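Local coordinates for protein glycosyl hydrolase, family 8 (PDB 3REN) that probably hydrolyses alpha-glucan chains as an alpha-amylase, built on an (alpha/alpha)6-barrel and related to family 8 glycosyl hydrolases, at residues His58-Ser62 and Glu63-Leu67; Leu117-Ile120 and Lys121-Leu125. All coordinates share one frame; numbering follows the deposited sequence.

Contact 1: residues His58-Ser62 and Glu63-Leu67; sequences HSVLS and ESEGL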
loop_
_atom_site.group_PDB
_atom_site.type_symbol
_atom_site.label_atom_id
_atom_site.label_comp_id
_atom_site.label_asym_id
_atom_site.label_seq_id
_atom_site.Cartn_x
_atom_site.Cartn_y
_atom_site.Cartn_z
ATOM N N HIS A 58 14.690 4.879 11.835
ATOM C CA HIS A 58 14.109 3.950 12.827
ATOM C C HIS A 58 12.856 4.461 13.509
ATOM O O HIS A 58 12.473 4.011 14.618
ATOM C CB HIS A 58 15.141 3.458 13.855
ATOM C CG HIS A 58 16.173 2.539 13.257
ATOM N ND1 HIS A 58 17.228 2.012 13.981
ATOM C CD2 HIS A 58 16.333 2.099 11.984
ATOM C CE1 HIS A 58 17.973 1.259 13.184
ATOM N NE2 HIS A 58 17.457 1.305 11.962
ATOM N N SER A 59 12.199 5.383 12.825
ATOM C CA SER A 59 10.815 5.691 13.100
ATOM C C SER A 59 9.961 4.531 12.590
ATOM O O SER A 59 10.441 3.702 11.802
ATOM C CB SER A 59 10.407 6.988 12.413
ATOM O OG SER A 59 10.475 6.815 11.015
ATOM N N VAL A 60 8.711 4.475 13.045
ATOM C CA VAL A 60 7.776 3.426 12.649
ATOM C C VAL A 60 6.581 4.095 12.011
ATOM O O VAL A 60 5.926 4.912 12.643
ATOM C CB VAL A 60 7.274 2.663 13.878
ATOM C CG1 VAL A 60 6.066 1.746 13.529
ATOM C CG2 VAL A 60 8.397 1.873 14.507
ATOM N N LEU A 61 6.279 3.734 10.778
ATOM C CA LEU A 61 5.095 4.275 10.106
ATOM C C LEU A 61 3.846 3.399 10.358
ATOM O O LEU A 61 3.951 2.146 10.374
ATOM C CB LEU A 61 5.377 4.315 8.614
ATOM C CG LEU A 61 6.443 5.317 8.158
ATOM C CD1 LEU A 61 6.807 5.117 6.673
ATOM C CD2 LEU A 61 5.974 6.765 8.397
ATOM N N SER A 62 2.665 4.013 10.514
ATOM C CA SER A 62 1.461 3.177 10.593
ATOM C C SER A 62 1.163 2.565 9.235
ATOM O O SER A 62 0.396 1.575 9.133
ATOM C CB SER A 62 0.251 3.965 11.087
ATOM O OG SER A 62 0.028 5.115 10.249
ATOM N N GLU A 63 1.747 3.166 8.191
ATOM C CA GLU A 63 1.789 2.534 6.869
ATOM C C GLU A 63 2.394 1.122 6.974
ATOM O O GLU A 63 1.786 0.169 6.488
ATOM C CB GLU A 63 2.577 3.384 5.851
ATOM C CG GLU A 63 2.842 2.730 4.459
ATOM C CD GLU A 63 3.793 3.619 3.621
ATOM O OE1 GLU A 63 5.048 3.502 3.786
ATOM O OE2 GLU A 63 3.276 4.479 2.849
ATOM N N SER A 64 3.597 1.032 7.549
ATOM C CA SER A 64 4.317 -0.239 7.702
ATOM C C SER A 64 3.510 -1.223 8.531
ATOM O O SER A 64 3.332 -2.394 8.154
ATOM C CB SER A 64 5.666 -0.012 8.394
ATOM O OG SER A 64 6.428 0.917 7.648
ATOM N N GLU A 65 2.995 -0.737 9.669
ATOM C CA GLU A 65 2.190 -1.574 10.540
ATOM C C GLU A 65 0.927 -2.126 9.873
ATOM O O GLU A 65 0.612 -3.298 10.054
ATOM C CB GLU A 65 1.831 -0.822 11.828
ATOM C CG GLU A 65 3.075 -0.522 12.646
ATOM C CD GLU A 65 3.884 -1.802 12.983
ATOM O OE1 GLU A 65 3.267 -2.816 13.367
ATOM O OE2 GLU A 65 5.119 -1.799 12.857
ATOM N N GLY A 66 0.214 -1.270 9.128
ATOM C CA GLY A 66 -0.984 -1.660 8.395
ATOM C C GLY A 66 -0.674 -2.725 7.367
ATOM O O GLY A 66 -1.436 -3.667 7.217
ATOM N N LEU A 67 0.441 -2.581 6.654
ATOM C CA LEU A 67 0.871 -3.593 5.685
ATOM C C LEU A 67 1.110 -4.952 6.335
ATOM O O LEU A 67 0.696 -5.978 5.817
ATOM C CB LEU A 67 2.108 -3.120 4.880
ATOM C CG LEU A 67 1.823 -1.985 3.850
ATOM C CD1 LEU A 67 3.131 -1.327 3.280
ATOM C CD2 LEU A 67 0.939 -2.498 2.715
HETATM O O HOH W 1 8.132 2.162 9.406
#
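The carboxylate of Glu65 and the methyl CG1 of Val60 meet across the junction where strand 60-61 runs straight into helix 62-74, the first turn of a helix in the (alpha/alpha)6-barrel. The methyl comes to OE2 obliquely, 3.7 Å from Val60 CG1, off the carboxylate plane and not squarely over a face, while the oxygens OE1 and OE2 are hydrogen-bonded to His84 ND1 and the backbone N of Ile41. A second carboxylate, that of Glu63, brings OE1 to 3.7 Å from Leu61 CD1, the two side chains lying alongside each other and pointing the same way. Glu65 bends at chi2 (-56°), which folds its acid group back over the strand end; Glu63 instead stays extended to CG and CD. A glutamate suits position 65 because in this buried place its two oxygens can each hydrogen-bond to a different part of the chain.

Leu61 is the N-cap residue, and its carbonyl O accepts the amide of Glu65 at 3.1 Å in a nearly straight bond (168°). One residue on, Ser62 O receives Gly66 N at 2.9 Å, while the Ser62 hydroxyl is hydrogen-bonded to Ser99 O. Glycine at 66 keeps the helix slim here, where Arg118 of helix 113-130 packs against it. Ser64, short and polar, has its CB 3.4 Å from Leu61 O. A water bridges Leu61 N, from which it accepts at 2.8 Å, and Ser64 OG at 2.7 Å.

Contact 2: residues Leu117-Ile120 and Lys121-Leu125; sequences LRII and KALLL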
loop_
_atom_site.group_PDB
_atom_site.type_symbol
_atom_site.label_atom_id
_atom_site.label_comp_id
_atom_site.label_asym_id
_atom_site.label_seq_id
_atom_site.Cartn_x
_atom_site.Cartn_y
_atom_site.Cartn_z
ATOM N N LEU A 117 -7.405 3.914 6.322
ATOM C CA LEU A 117 -8.242 2.986 5.587
ATOM C C LEU A 117 -7.567 1.600 5.465
ATOM O O LEU A 117 -8.267 0.607 5.460
ATOM C CB LEU A 117 -8.618 3.538 4.201
ATOM C CG LEU A 117 -9.628 4.701 4.208
ATOM C CD1 LEU A 117 -9.659 5.421 2.852
ATOM C CD2 LEU A 117 -10.998 4.200 4.554
ATOM N N ARG A 118 -6.230 1.550 5.337
ATOM C CA ARG A 118 -5.517 0.275 5.269
ATOM C C ARG A 118 -5.682 -0.529 6.567
ATOM O O ARG A 118 -5.810 -1.760 6.535
ATOM C CB ARG A 118 -4.036 0.485 5.023
ATOM C CG ARG A 118 -3.270 -0.797 4.694
ATOM C CD ARG A 118 -1.774 -0.568 4.550
ATOM N NE ARG A 118 -1.406 0.271 3.393
ATOM C CZ ARG A 118 -1.067 1.561 3.455
ATOM N NH1 ARG A 118 -1.082 2.230 4.604
ATOM N NH2 ARG A 118 -0.725 2.205 2.345
ATOM N N ILE A 119 -5.629 0.163 7.696
ATOM C CA ILE A 119 -5.831 -0.425 9.019
ATOM C C ILE A 119 -7.275 -0.872 9.266
ATOM O O ILE A 119 -7.515 -1.959 9.812
ATOM C CB ILE A 119 -5.284 0.534 10.107
ATOM C CG1 ILE A 119 -3.747 0.485 10.023
ATOM C CG2 ILE A 119 -5.761 0.079 11.555
ATOM C CD1 ILE A 119 -2.980 1.547 10.769
ATOM N N ILE A 120 -8.239 -0.064 8.837
ATOM C CA ILE A 120 -9.627 -0.455 8.905
ATOM C C ILE A 120 -9.826 -1.736 8.101
ATOM O O ILE A 120 -10.491 -2.639 8.572
ATOM C CB ILE A 120 -10.556 0.664 8.404
ATOM C CG1 ILE A 120 -10.680 1.757 9.460
ATOM C CG2 ILE A 120 -11.958 0.104 8.084
ATOM C CD1 ILE A 120 -10.787 3.194 8.842
ATOM N N LYS A 121 -9.244 -1.813 6.897
ATOM C CA LYS A 121 -9.393 -2.987 6.047
ATOM C C LYS A 121 -8.825 -4.227 6.736
ATOM O O LYS A 121 -9.500 -5.248 6.793
ATOM C CB LYS A 121 -8.681 -2.787 4.698
ATOM C CG LYS A 121 -8.884 -3.959 3.705
ATOM C CD LYS A 121 -7.988 -3.741 2.456
ATOM C CE LYS A 121 -8.473 -4.603 1.286
ATOM N NZ LYS A 121 -7.518 -4.663 0.085
ATOM N N ALA A 122 -7.615 -4.143 7.291
ATOM C CA ALA A 122 -7.013 -5.275 8.021
ATOM C C ALA A 122 -7.879 -5.718 9.203
ATOM O O ALA A 122 -8.046 -6.916 9.454
ATOM C CB ALA A 122 -5.627 -4.910 8.518
ATOM N N LEU A 123 -8.433 -4.753 9.915
ATOM C CA LEU A 123 -9.334 -5.030 11.055
ATOM C C LEU A 123 -10.649 -5.697 10.641
ATOM O O LEU A 123 -11.090 -6.669 11.277
ATOM C CB LEU A 123 -9.578 -3.763 11.871
ATOM C CG LEU A 123 -8.391 -3.297 12.721
ATOM C CD1 LEU A 123 -8.649 -1.880 13.207
ATOM C CD2 LEU A 123 -8.158 -4.246 13.912
ATOM N N LEU A 124 -11.286 -5.196 9.582
ATOM C CA LEU A 124 -12.521 -5.809 9.090
ATOM C C LEU A 124 -12.257 -7.207 8.523
ATOM O O LEU A 124 -13.020 -8.134 8.784
ATOM C CB LEU A 124 -13.241 -4.909 8.093
ATOM C CG LEU A 124 -13.708 -3.572 8.690
ATOM C CD1 LEU A 124 -14.359 -2.646 7.621
ATOM C CD2 LEU A 124 -14.660 -3.819 9.875
ATOM N N LEU A 125 -11.181 -7.374 7.756
ATOM C CA LEU A 125 -10.769 -8.726 7.358
ATOM C C LEU A 125 -10.528 -9.645 8.570
ATOM O O LEU A 125 -10.900 -10.809 8.552
ATOM C CB LEU A 125 -9.498 -8.676 6.457
ATOM C CG LEU A 125 -9.686 -7.941 5.113
ATOM C CD1 LEU A 125 -8.404 -7.891 4.319
ATOM C CD2 LEU A 125 -10.886 -8.505 4.252
#
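Leu117 to Leu125 form about two and a half turns of helix 113-130, one of the helices of the (alpha/alpha)6-barrel, and four successive i to i+4 bonds join their backbones, from Lys121 N to Leu117 O at 3.0 Å through Leu124 N to Ile120 O at 2.9 Å.

Two apolar pairs follow the same spacing. Ile120 and Leu124 lie side by side with their ends pointing the same way, CG2 touching CD1 at 3.7 Å; Ile119 and Leu123 repeat the arrangement, with CG2 and CD1 3.9 Å apart. In each isoleucine CG2 is the branch opposite the backbone N, while CG1 (chi1 -76° in Ile120) swings beside that N, and it is the short branch that meets the leucine of the next turn. Beta-branched and leucine side chains suit these buried places because they fill the space between neighbouring helices: Leu123 also packs on Phe81, Phe85, Tyr135 and Ala139, Ile120 on Ile142, and Leu124 on Leu181. Alanine at 122 is small enough for helices 62-74 and 78-89 to come close, where Leu70 and Phe81 touch it.

The two charged residues leave the helix in different directions. Arg118 runs toward Leu67 and Leu70 of helix 62-74, and its NH1 forms a salt bridge with Asp115 one turn earlier. Lys121 packs on Pro177 and Thr178 of helix 176-185. All four of its torsions are near 180° (chi1 -176°), which carries NZ away from the helix to Glu243, with which it forms a salt bridge, while at its root CB rests 3.5 Å from Leu117 O.

Contact 1 comes first along the chain, at the start of helix 62-74, and contact 2 follows in the middle of helix 113-130; their centres are about 14 Å apart. The two helices pack against each other, and the contacts meet directly: Arg118 CD lies 3.7 Å from Leu67 N, and Ile119 CD1 lies 3.8 Å from Ser62 O. Strand 60-61, which leads into the first helix, is an edge of a small antiparallel sheet whose other strands, 101-103 and 106-107, precede the second helix in the chain. Contact 1 is the strand-to-helix junction and contact 2 a mid-helix stretch, and the two helices of the (alpha/alpha)6-barrel pack where they meet.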